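PDB 3IHT: S-adenosyl-L-methionine methyl transferase from Ruegeria pomeroyi DSS-3, which binds S-adenosylmethionine and probably transfers its methyl group to a substrate. Local coordinates for residues S25-A28 with C29-A33; P82-A85 with Q86-L89; G162-V165 with G166-F169. All coordinates share one frame; numbering follows the deposited sequence. Where two conformers were deposited one is given.

Contact 1 of 3, residues S25-A28 with C29-A33; sequences SQRA and CLEHA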
ATOM      1  N   SER A  25      10.757  -1.779   1.150  1.00 18.85           N
ATOM      2  CA  SER A  25      11.870  -2.264   0.333  1.00 19.37           C
ATOM      3  C   SER A  25      12.099  -1.386  -0.902  1.00 20.50           C
ATOM      4  O   SER A  25      13.240  -1.096  -1.260  1.00 19.73           O
ATOM      5  CB  SER A  25      11.667  -3.728  -0.052  1.00 19.54           C
ATOM      6  OG  SER A  25      11.542  -4.546   1.095  1.00 18.48           O
ATOM      7  N   GLN A  26      11.017  -0.920  -1.540  1.00 20.06           N
ATOM      8  CA  GLN A  26      11.159  -0.001  -2.682  1.00 20.12           C
ATOM      9  C   GLN A  26      11.828   1.260  -2.335  1.00 20.31           C
ATOM     10  O   GLN A  26      12.706   1.742  -3.070  1.00 19.86           O
ATOM     11  CB  GLN A  26       9.784   0.375  -3.269  1.00 21.28           C
ATOM     12  CG  GLN A  26       9.142  -0.712  -3.998  1.00 19.78           C
ATOM     13  CD  GLN A  26       7.682  -0.404  -4.365  1.00 23.17           C
ATOM     14  OE1 GLN A  26       6.973   0.314  -3.643  1.00 25.60           O
ATOM     15  NE2 GLN A  26       7.248  -0.923  -5.494  1.00 22.42           N
ATOM     16  N   ARG A  27      11.423   1.841  -1.202  1.00 18.71           N
ATOM     17  CA  ARG A  27      12.026   3.057  -0.784  1.00 19.39           C
ATOM     18  C   ARG A  27      13.526   2.809  -0.554  1.00 18.68           C
ATOM     19  O   ARG A  27      14.365   3.570  -1.045  1.00 19.10           O
ATOM     20  CB  ARG A  27      11.353   3.610   0.448  1.00 19.18           C
ATOM     21  CG  ARG A  27      12.068   4.782   1.049  1.00 20.73           C
ATOM     22  CD  ARG A  27      11.239   5.422   2.159  1.00 22.02           C
ATOM     23  NE  ARG A  27      11.161   4.546   3.320  1.00 18.95           N
ATOM     24  CZ  ARG A  27      10.445   4.800   4.407  1.00 19.95           C
ATOM     25  NH1 ARG A  27       9.725   5.899   4.486  1.00 18.58           N
ATOM     26  NH2 ARG A  27      10.437   3.942   5.409  1.00 18.04           N
ATOM     27  N   ALA A  28      13.860   1.759   0.206  1.00 18.50           N
ATOM     28  CA  ALA A  28      15.283   1.489   0.563  1.00 17.28           C
ATOM     29  C   ALA A  28      16.110   1.202  -0.703  1.00 16.30           C
ATOM     30  O   ALA A  28      17.179   1.785  -0.901  1.00 16.53           O
ATOM     31  CB  ALA A  28      15.367   0.293   1.586  1.00 18.35           C
ATOM     32  N   CYS A  29      15.577   0.349  -1.567  1.00 16.94           N
ATOM     33  CA  CYS A  29      16.272  -0.061  -2.800  1.00 17.05           C
ATOM     34  C   CYS A  29      16.411   1.087  -3.782  1.00 17.08           C
ATOM     35  O   CYS A  29      17.469   1.282  -4.375  1.00 15.98           O
ATOM     36  CB  CYS A  29      15.588  -1.262  -3.435  1.00 17.06           C
ATOM     37  SG  CYS A  29      15.854  -2.774  -2.487  1.00 18.65           S
ATOM     38  N   LEU A  30      15.344   1.869  -3.960  1.00 16.80           N
ATOM     39  CA  LEU A  30      15.436   3.012  -4.880  1.00 17.00           C
ATOM     40  C   LEU A  30      16.381   4.100  -4.414  1.00 17.09           C
ATOM     41  O   LEU A  30      17.154   4.621  -5.209  1.00 17.42           O
ATOM     42  CB  LEU A  30      14.069   3.627  -5.174  1.00 17.11           C
ATOM     43  CG  LEU A  30      13.204   2.712  -6.040  1.00 17.44           C
ATOM     44  CD1 LEU A  30      11.770   3.267  -6.161  1.00 19.80           C
ATOM     45  CD2 LEU A  30      13.796   2.477  -7.437  1.00 18.60           C
ATOM     46  N   GLU A  31      16.351   4.445  -3.128  1.00 16.69           N
ATOM     47  CA  GLU A  31      17.267   5.456  -2.620  1.00 17.53           C
ATOM     48  C   GLU A  31      18.725   4.994  -2.766  1.00 17.28           C
ATOM     49  O   GLU A  31      19.597   5.753  -3.214  1.00 16.90           O
ATOM     50  CB  GLU A  31      16.903   5.849  -1.184  1.00 17.75           C
ATOM     51  CG  GLU A  31      15.611   6.706  -1.135  1.00 18.82           C
ATOM     52  CD  GLU A  31      15.186   7.134   0.242  1.00 18.49           C
ATOM     53  OE1 GLU A  31      16.004   7.051   1.168  1.00 21.46           O
ATOM     54  OE2 GLU A  31      14.014   7.529   0.424  1.00 19.28           O
ATOM     55  N   HIS A  32      18.955   3.721  -2.477  1.00 16.54           N
ATOM     56  CA  HIS A  32      20.270   3.121  -2.653  1.00 17.07           C
ATOM     57  C   HIS A  32      20.681   3.158  -4.135  1.00 16.77           C
ATOM     58  O   HIS A  32      21.784   3.586  -4.463  1.00 16.79           O
ATOM     59  CB  HIS A  32      20.261   1.680  -2.126  1.00 17.56           C
ATOM     60  CG  HIS A  32      21.547   0.941  -2.325  1.00 17.83           C
ATOM     61  ND1 HIS A  32      22.737   1.323  -1.733  1.00 18.69           N
ATOM     62  CD2 HIS A  32      21.829  -0.169  -3.053  1.00 20.51           C
ATOM     63  CE1 HIS A  32      23.695   0.487  -2.099  1.00 20.53           C
ATOM     64  NE2 HIS A  32      23.164  -0.444  -2.874  1.00 19.92           N
ATOM     65  N   ALA A  33      19.770   2.723  -5.008  1.00 16.35           N
ATOM     66  CA  ALA A  33      20.049   2.639  -6.448  1.00 16.76           C
ATOM     67  C   ALA A  33      20.323   4.021  -7.067  1.00 16.86           C
ATOM     68  O   ALA A  33      21.240   4.160  -7.884  1.00 16.85           O
ATOM     69  CB  ALA A  33      18.943   1.904  -7.198  1.00 16.49           C
TER
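Ser25 O takes the N-H of Cys29 at 2.8 Å, the first of four backbone bonds in a row. The bond is fairly straight, 164° at the hydrogen. Leu30 N bonds Gln26 O, Glu31 N bonds Arg27 O, and His32 N bonds Ala28 O. Each joins residue i to residue i+4. The side chains of the second turn also lean on these carbonyls. Cys29 SG stands beside its own backbone N (chi1 -72°), which brings it to 3.3 Å from Ser25 O. Leu30 CG lies 3.2 Å from Gln26 O.

Arg27 and Glu31 run side by side in the same direction, but they do not form a salt bridge with each other. Arg27 NE is 5.0 Å from Glu31 OE2. The carboxylate instead touches the aliphatic part of the arginine, with OE2 3.4 Å from Arg27 CG. Their charged ends have other partners: Glu31 OE2 bonds His57 NE2, and Arg27 NH1 makes a salt bridge to Asp17 of the second subunit. With an alanine in place of Glu31, His57 NE2 is likely to lose this acceptor and Arg27 CG its cover from the carboxylate. Gln26 and Leu30 touch Thr54, a residue that binds S-adenosylmethionine. The arrangement is a regular alpha-helix, here helix 15-36, packed on the Rossmann-like sheet of a methyltransferase.

Contact 2 of 3, residues P82-A85 with Q86-L89; sequences PPEA and QLIL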
ATOM      1  N   PRO A  82       3.078  12.087 -14.661  1.00 15.80           N
ATOM      2  CA  PRO A  82       4.206  12.525 -15.481  1.00 16.38           C
ATOM      3  C   PRO A  82       3.747  13.491 -16.571  1.00 16.69           C
ATOM      4  O   PRO A  82       2.641  13.319 -17.118  1.00 16.77           O
ATOM      5  CB  PRO A  82       4.722  11.239 -16.135  1.00 17.77           C
ATOM      6  CG  PRO A  82       3.542  10.337 -16.170  1.00 19.49           C
ATOM      7  CD  PRO A  82       2.787  10.655 -14.869  1.00 17.39           C
ATOM      8  N   PRO A  83       4.569  14.499 -16.870  1.00 16.46           N
ATOM      9  CA  PRO A  83       4.326  15.316 -18.059  1.00 17.49           C
ATOM     10  C   PRO A  83       4.319  14.462 -19.307  1.00 16.42           C
ATOM     11  O   PRO A  83       5.099  13.495 -19.406  1.00 15.71           O
ATOM     12  CB  PRO A  83       5.535  16.255 -18.117  1.00 18.55           C
ATOM     13  CG  PRO A  83       6.262  16.085 -16.892  1.00 18.90           C
ATOM     14  CD  PRO A  83       5.822  14.835 -16.202  1.00 16.93           C
ATOM     15  N   GLU A  84       3.484  14.844 -20.261  1.00 15.89           N
ATOM     16  CA  GLU A  84       3.312  14.108 -21.506  1.00 16.43           C
ATOM     17  C   GLU A  84       4.644  13.769 -22.202  1.00 16.87           C
ATOM     18  O   GLU A  84       4.785  12.638 -22.706  1.00 16.18           O
ATOM     19  CB  GLU A  84       2.363  14.872 -22.460  1.00 15.77           C
ATOM     20  CG  GLU A  84       1.910  14.082 -23.646  1.00 17.82           C
ATOM     21  CD  GLU A  84       0.916  12.974 -23.270  1.00 18.62           C
ATOM     22  OE1 GLU A  84       0.233  13.101 -22.238  1.00 16.80           O
ATOM     23  OE2 GLU A  84       0.850  11.948 -23.996  1.00 18.90           O
ATOM     24  N   ALA A  85       5.614  14.696 -22.173  1.00 16.51           N
ATOM     25  CA  ALA A  85       6.894  14.490 -22.878  1.00 16.87           C
ATOM     26  C   ALA A  85       7.692  13.327 -22.279  1.00 16.88           C
ATOM     27  O   ALA A  85       8.470  12.713 -22.984  1.00 16.71           O
ATOM     28  CB  ALA A  85       7.756  15.784 -22.889  1.00 16.89           C
ATOM     29  N   GLN A  86       7.438  13.021 -21.018  1.00 16.46           N
ATOM     30  CA  GLN A  86       8.119  11.951 -20.290  1.00 17.77           C
ATOM     31  C   GLN A  86       7.255  10.721 -20.088  1.00 17.05           C
ATOM     32  O   GLN A  86       7.647   9.802 -19.370  1.00 17.89           O
ATOM     33  CB  GLN A  86       8.674  12.462 -18.977  1.00 17.91           C
ATOM     34  CG  GLN A  86      10.071  13.129 -19.151  1.00 21.34           C
ATOM     35  CD  GLN A  86       9.935  14.480 -19.708  1.00 22.54           C
ATOM     36  OE1 GLN A  86       9.198  15.291 -19.166  1.00 27.21           O
ATOM     37  NE2 GLN A  86      10.612  14.744 -20.819  1.00 23.85           N
ATOM     38  N   LEU A  87       6.097  10.692 -20.741  1.00 16.49           N
ATOM     39  CA  LEU A  87       5.232   9.528 -20.718  1.00 16.29           C
ATOM     40  C   LEU A  87       5.443   8.717 -21.991  1.00 15.63           C
ATOM     41  O   LEU A  87       5.400   9.257 -23.086  1.00 15.09           O
ATOM     42  CB  LEU A  87       3.796   9.987 -20.611  1.00 16.38           C
ATOM     43  CG  LEU A  87       2.722   8.937 -20.718  1.00 19.79           C
ATOM     44  CD1 LEU A  87       2.830   7.894 -19.555  1.00 20.04           C
ATOM     45  CD2 LEU A  87       1.336   9.636 -20.763  1.00 22.23           C
ATOM     46  N   ILE A  88       5.674   7.425 -21.812  1.00 15.32           N
ATOM     47  CA  ILE A  88       5.767   6.458 -22.897  1.00 15.81           C
ATOM     48  C   ILE A  88       4.574   5.551 -22.748  1.00 16.01           C
ATOM     49  O   ILE A  88       4.552   4.597 -21.931  1.00 16.85           O
ATOM     50  CB  ILE A  88       7.123   5.712 -22.854  1.00 15.39           C
ATOM     51  CG1 ILE A  88       8.245   6.724 -23.083  1.00 17.72           C
ATOM     52  CG2 ILE A  88       7.169   4.594 -23.981  1.00 16.88           C
ATOM     53  CD1 ILE A  88       9.670   6.241 -22.812  1.00 18.28           C
ATOM     54  N   LEU A  89       3.550   5.866 -23.516  1.00 16.78           N
ATOM     55  CA  LEU A  89       2.248   5.254 -23.340  0.50 16.86           C
ATOM     56  C   LEU A  89       2.100   4.004 -24.201  1.00 17.04           C
ATOM     57  O   LEU A  89       2.408   4.011 -25.400  1.00 16.46           O
ATOM     58  CB  LEU A  89       1.149   6.274 -23.681  0.50 17.01           C
ATOM     59  CG  LEU A  89      -0.295   5.822 -23.478  0.50 15.80           C
ATOM     60  CD1 LEU A  89      -0.662   5.832 -22.028  0.50 13.42           C
ATOM     61  CD2 LEU A  89      -1.252   6.724 -24.290  0.50 16.91           C
TER
HETATM   62  O   HOH W   1       3.207  10.642 -24.564  1.00 26.04           O
HETATM   63  O   HOH W   2       8.261  10.295 -24.200  1.00 30.32           O
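Gln86 N and Leu87 N bond back to Pro83 O and Glu84 O, two i to i+3 bonds of a short 3-10 turn. The turn leads straight into strand 87-89, an outermost strand of the sheet within this chain. The Gln86 bond is 2.9 Å long and bent, 146° at the hydrogen. The Leu87 bond measures 3.1 Å, and its donor sits above the plane of the Glu84 carbonyl. Gln86 and Ile88 then pair through their backbones with strand 67-71.

One apolar pair spans the turn: Pro82 CG meets Leu87 CD1 at 4.2 Å.

Polar groups add van der Waals contacts. Leu87 CG lies anti to the backbone N (chi1 174°), and its CD2 methyl reaches the Glu84 carboxylate, 3.9 Å from OE1. Gln86 bends at chi2, 78°, which folds its amide back along the turn. Gln86 OE1 thereby comes to 3.8 Å from Pro83 CG, and NE2 comes near Ala85 CB. Leu87 also lies close to Glu71, which binds S-adenosylmethionine.

Two waters bridge the turn. One links Glu84 OE2 with Leu87 O. The other donates to Ala85 O at 2.7 Å and to Leu87 O at 3.2 Å.

Contact 3 of 3, residues G162-V165 with G166-F169; sequences GAVV and GRCF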
ATOM      1  N   GLY A 162      17.273  -1.799   5.465  1.00 20.63           N
ATOM      2  CA  GLY A 162      15.870  -1.448   5.393  1.00 21.69           C
ATOM      3  C   GLY A 162      15.076  -2.325   4.430  1.00 20.94           C
ATOM      4  O   GLY A 162      13.847  -2.462   4.558  1.00 22.66           O
ATOM      5  N   ALA A 163      15.742  -2.927   3.455  1.00 19.68           N
ATOM      6  CA  ALA A 163      15.043  -3.777   2.500  1.00 19.66           C
ATOM      7  C   ALA A 163      14.724  -5.124   3.116  1.00 20.19           C
ATOM      8  O   ALA A 163      15.363  -5.528   4.113  1.00 21.94           O
ATOM      9  CB  ALA A 163      15.871  -3.931   1.196  1.00 19.03           C
ATOM     10  N   VAL A 164      13.710  -5.807   2.577  1.00 19.38           N
ATOM     11  CA  VAL A 164      13.305  -7.114   3.055  1.00 18.82           C
ATOM     12  C   VAL A 164      13.561  -8.133   1.964  1.00 18.89           C
ATOM     13  O   VAL A 164      13.133  -7.942   0.810  1.00 17.97           O
ATOM     14  CB  VAL A 164      11.796  -7.113   3.496  1.00 20.42           C
ATOM     15  CG1 VAL A 164      11.343  -8.510   3.849  1.00 19.31           C
ATOM     16  CG2 VAL A 164      11.579  -6.115   4.643  1.00 20.23           C
ATOM     17  N   VAL A 165      14.254  -9.218   2.312  1.00 17.66           N
ATOM     18  CA  VAL A 165      14.662 -10.205   1.322  1.00 17.57           C
ATOM     19  C   VAL A 165      13.388 -10.771   0.666  1.00 18.97           C
ATOM     20  O   VAL A 165      12.414 -11.112   1.358  1.00 19.13           O
ATOM     21  CB  VAL A 165      15.467 -11.366   1.954  1.00 18.87           C
ATOM     22  CG1 VAL A 165      15.746 -12.464   0.900  1.00 17.72           C
ATOM     23  CG2 VAL A 165      16.784 -10.819   2.569  1.00 16.52           C
ATOM     24  N   GLY A 166      13.398 -10.852  -0.650  1.00 19.12           N
ATOM     25  CA  GLY A 166      12.277 -11.408  -1.412  1.00 19.56           C
ATOM     26  C   GLY A 166      11.255 -10.389  -1.896  1.00 19.34           C
ATOM     27  O   GLY A 166      10.388 -10.742  -2.713  1.00 19.78           O
ATOM     28  N   ARG A 167      11.322  -9.143  -1.420  1.00 19.79           N
ATOM     29  CA  ARG A 167      10.353  -8.102  -1.816  1.00 20.73           C
ATOM     30  C   ARG A 167      10.779  -7.292  -3.025  1.00 22.12           C
ATOM     31  O   ARG A 167      10.020  -7.194  -3.989  1.00 25.30           O
ATOM     32  CB  ARG A 167      10.050  -7.131  -0.666  1.00 21.09           C
ATOM     33  CG  ARG A 167       9.394  -7.806   0.502  1.00 23.74           C
ATOM     34  CD  ARG A 167       7.904  -8.084   0.288  1.00 27.39           C
ATOM     35  NE  ARG A 167       7.594  -9.122  -0.694  1.00 29.71           N
ATOM     36  CZ  ARG A 167       7.760 -10.424  -0.529  1.00 34.38           C
ATOM     37  NH1 ARG A 167       8.261 -10.915   0.595  1.00 38.06           N
ATOM     38  NH2 ARG A 167       7.422 -11.243  -1.518  1.00 36.44           N
ATOM     39  N   CYS A 168      11.963  -6.713  -2.967  1.00 22.33           N
ATOM     40  CA  CYS A 168      12.638  -6.090  -4.132  1.00 22.08           C
ATOM     41  C   CYS A 168      13.989  -6.785  -4.403  1.00 19.67           C
ATOM     42  O   CYS A 168      14.597  -7.398  -3.539  1.00 20.12           O
ATOM     43  CB  CYS A 168      12.818  -4.531  -4.001  1.00 22.93           C
ATOM     44  SG  CYS A 168      11.271  -3.573  -4.046  1.00 27.90           S
ATOM     45  N   PHE A 169      14.438  -6.679  -5.646  1.00 18.80           N
ATOM     46  CA  PHE A 169      15.660  -7.287  -6.143  1.00 17.45           C
ATOM     47  C   PHE A 169      16.428  -6.209  -6.916  1.00 17.73           C
ATOM     48  O   PHE A 169      15.814  -5.375  -7.610  1.00 17.71           O
ATOM     49  CB  PHE A 169      15.333  -8.444  -7.094  1.00 17.33           C
ATOM     50  CG  PHE A 169      14.569  -9.540  -6.435  1.00 15.68           C
ATOM     51  CD1 PHE A 169      13.193  -9.453  -6.297  1.00 18.05           C
ATOM     52  CD2 PHE A 169      15.238 -10.656  -5.950  1.00 19.83           C
ATOM     53  CE1 PHE A 169      12.478 -10.472  -5.661  1.00 21.27           C
ATOM     54  CE2 PHE A 169      14.538 -11.683  -5.324  1.00 23.34           C
ATOM     55  CZ  PHE A 169      13.159 -11.572  -5.156  1.00 20.31           C
TER
HETATM   56  O   HOH W   3      13.933  -5.973  -1.025  1.00 23.41           O
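Val164 and Arg167 lie side by side and point the same way across a tight turn. The valine CB and its CG1 methyl both sit 3.9 Å from Arg167 CG, so the contact is with the base of the arginine chain. Beyond CG that chain bends twice, with chi2 at -78° and chi3 at 70°. The bends turn the guanidinium towards Val165 O, which it approaches obliquely. Arg167 CB also rests against Val164 O. The arginine also touches Leu18, Asp21 and Ser25 of helix 15-36.

A backbone bond closes the turn. Arg167 N bonds Val164 O at 3.1 Å. This is a beta-turn, with Val165 and Gly166 at its two central positions. Their backbone angles fit type II. At Gly166 phi is 93°, and any CB would collide with Val165 O. The turn returns the chain into strand 169-172.

Val164 O has a second partner. A water donates to it at 2.8 Å and accepts the N-H of Cys168 at 2.9 Å. The carbonyl takes two hydrogen bonds, from Arg167 N and from the water, which ties it on to Cys168 N. This suggests a turn held largely by backbone and water bonds, with the apolar stem of Arg167 laid along Val164 as a flank.

The three contacts follow one another along the chain. Contact 1 lies on helix 15-36. Contact 2 enters strand 87-89, and contact 3 leads into strand 169-172. These two strands belong to the same mixed seven-stranded sheet, where 87-89 is an outermost strand. Contacts 1 and 3 are neighbours, their centres 9 Å apart. Ser25 OG probably bonds Val164 N, and Gln26 CG packs on Cys168 SG, so the late turn is fastened to the early helix. Contact 2 stands apart, its centre about 23 Å from that of contact 1. Contacts 2 and 3 lie on opposite sides of the chain's centre. Contact 1, through Gln26 near Thr54, and contact 2, through Leu87 near Glu71, approach the cofactor site from different elements.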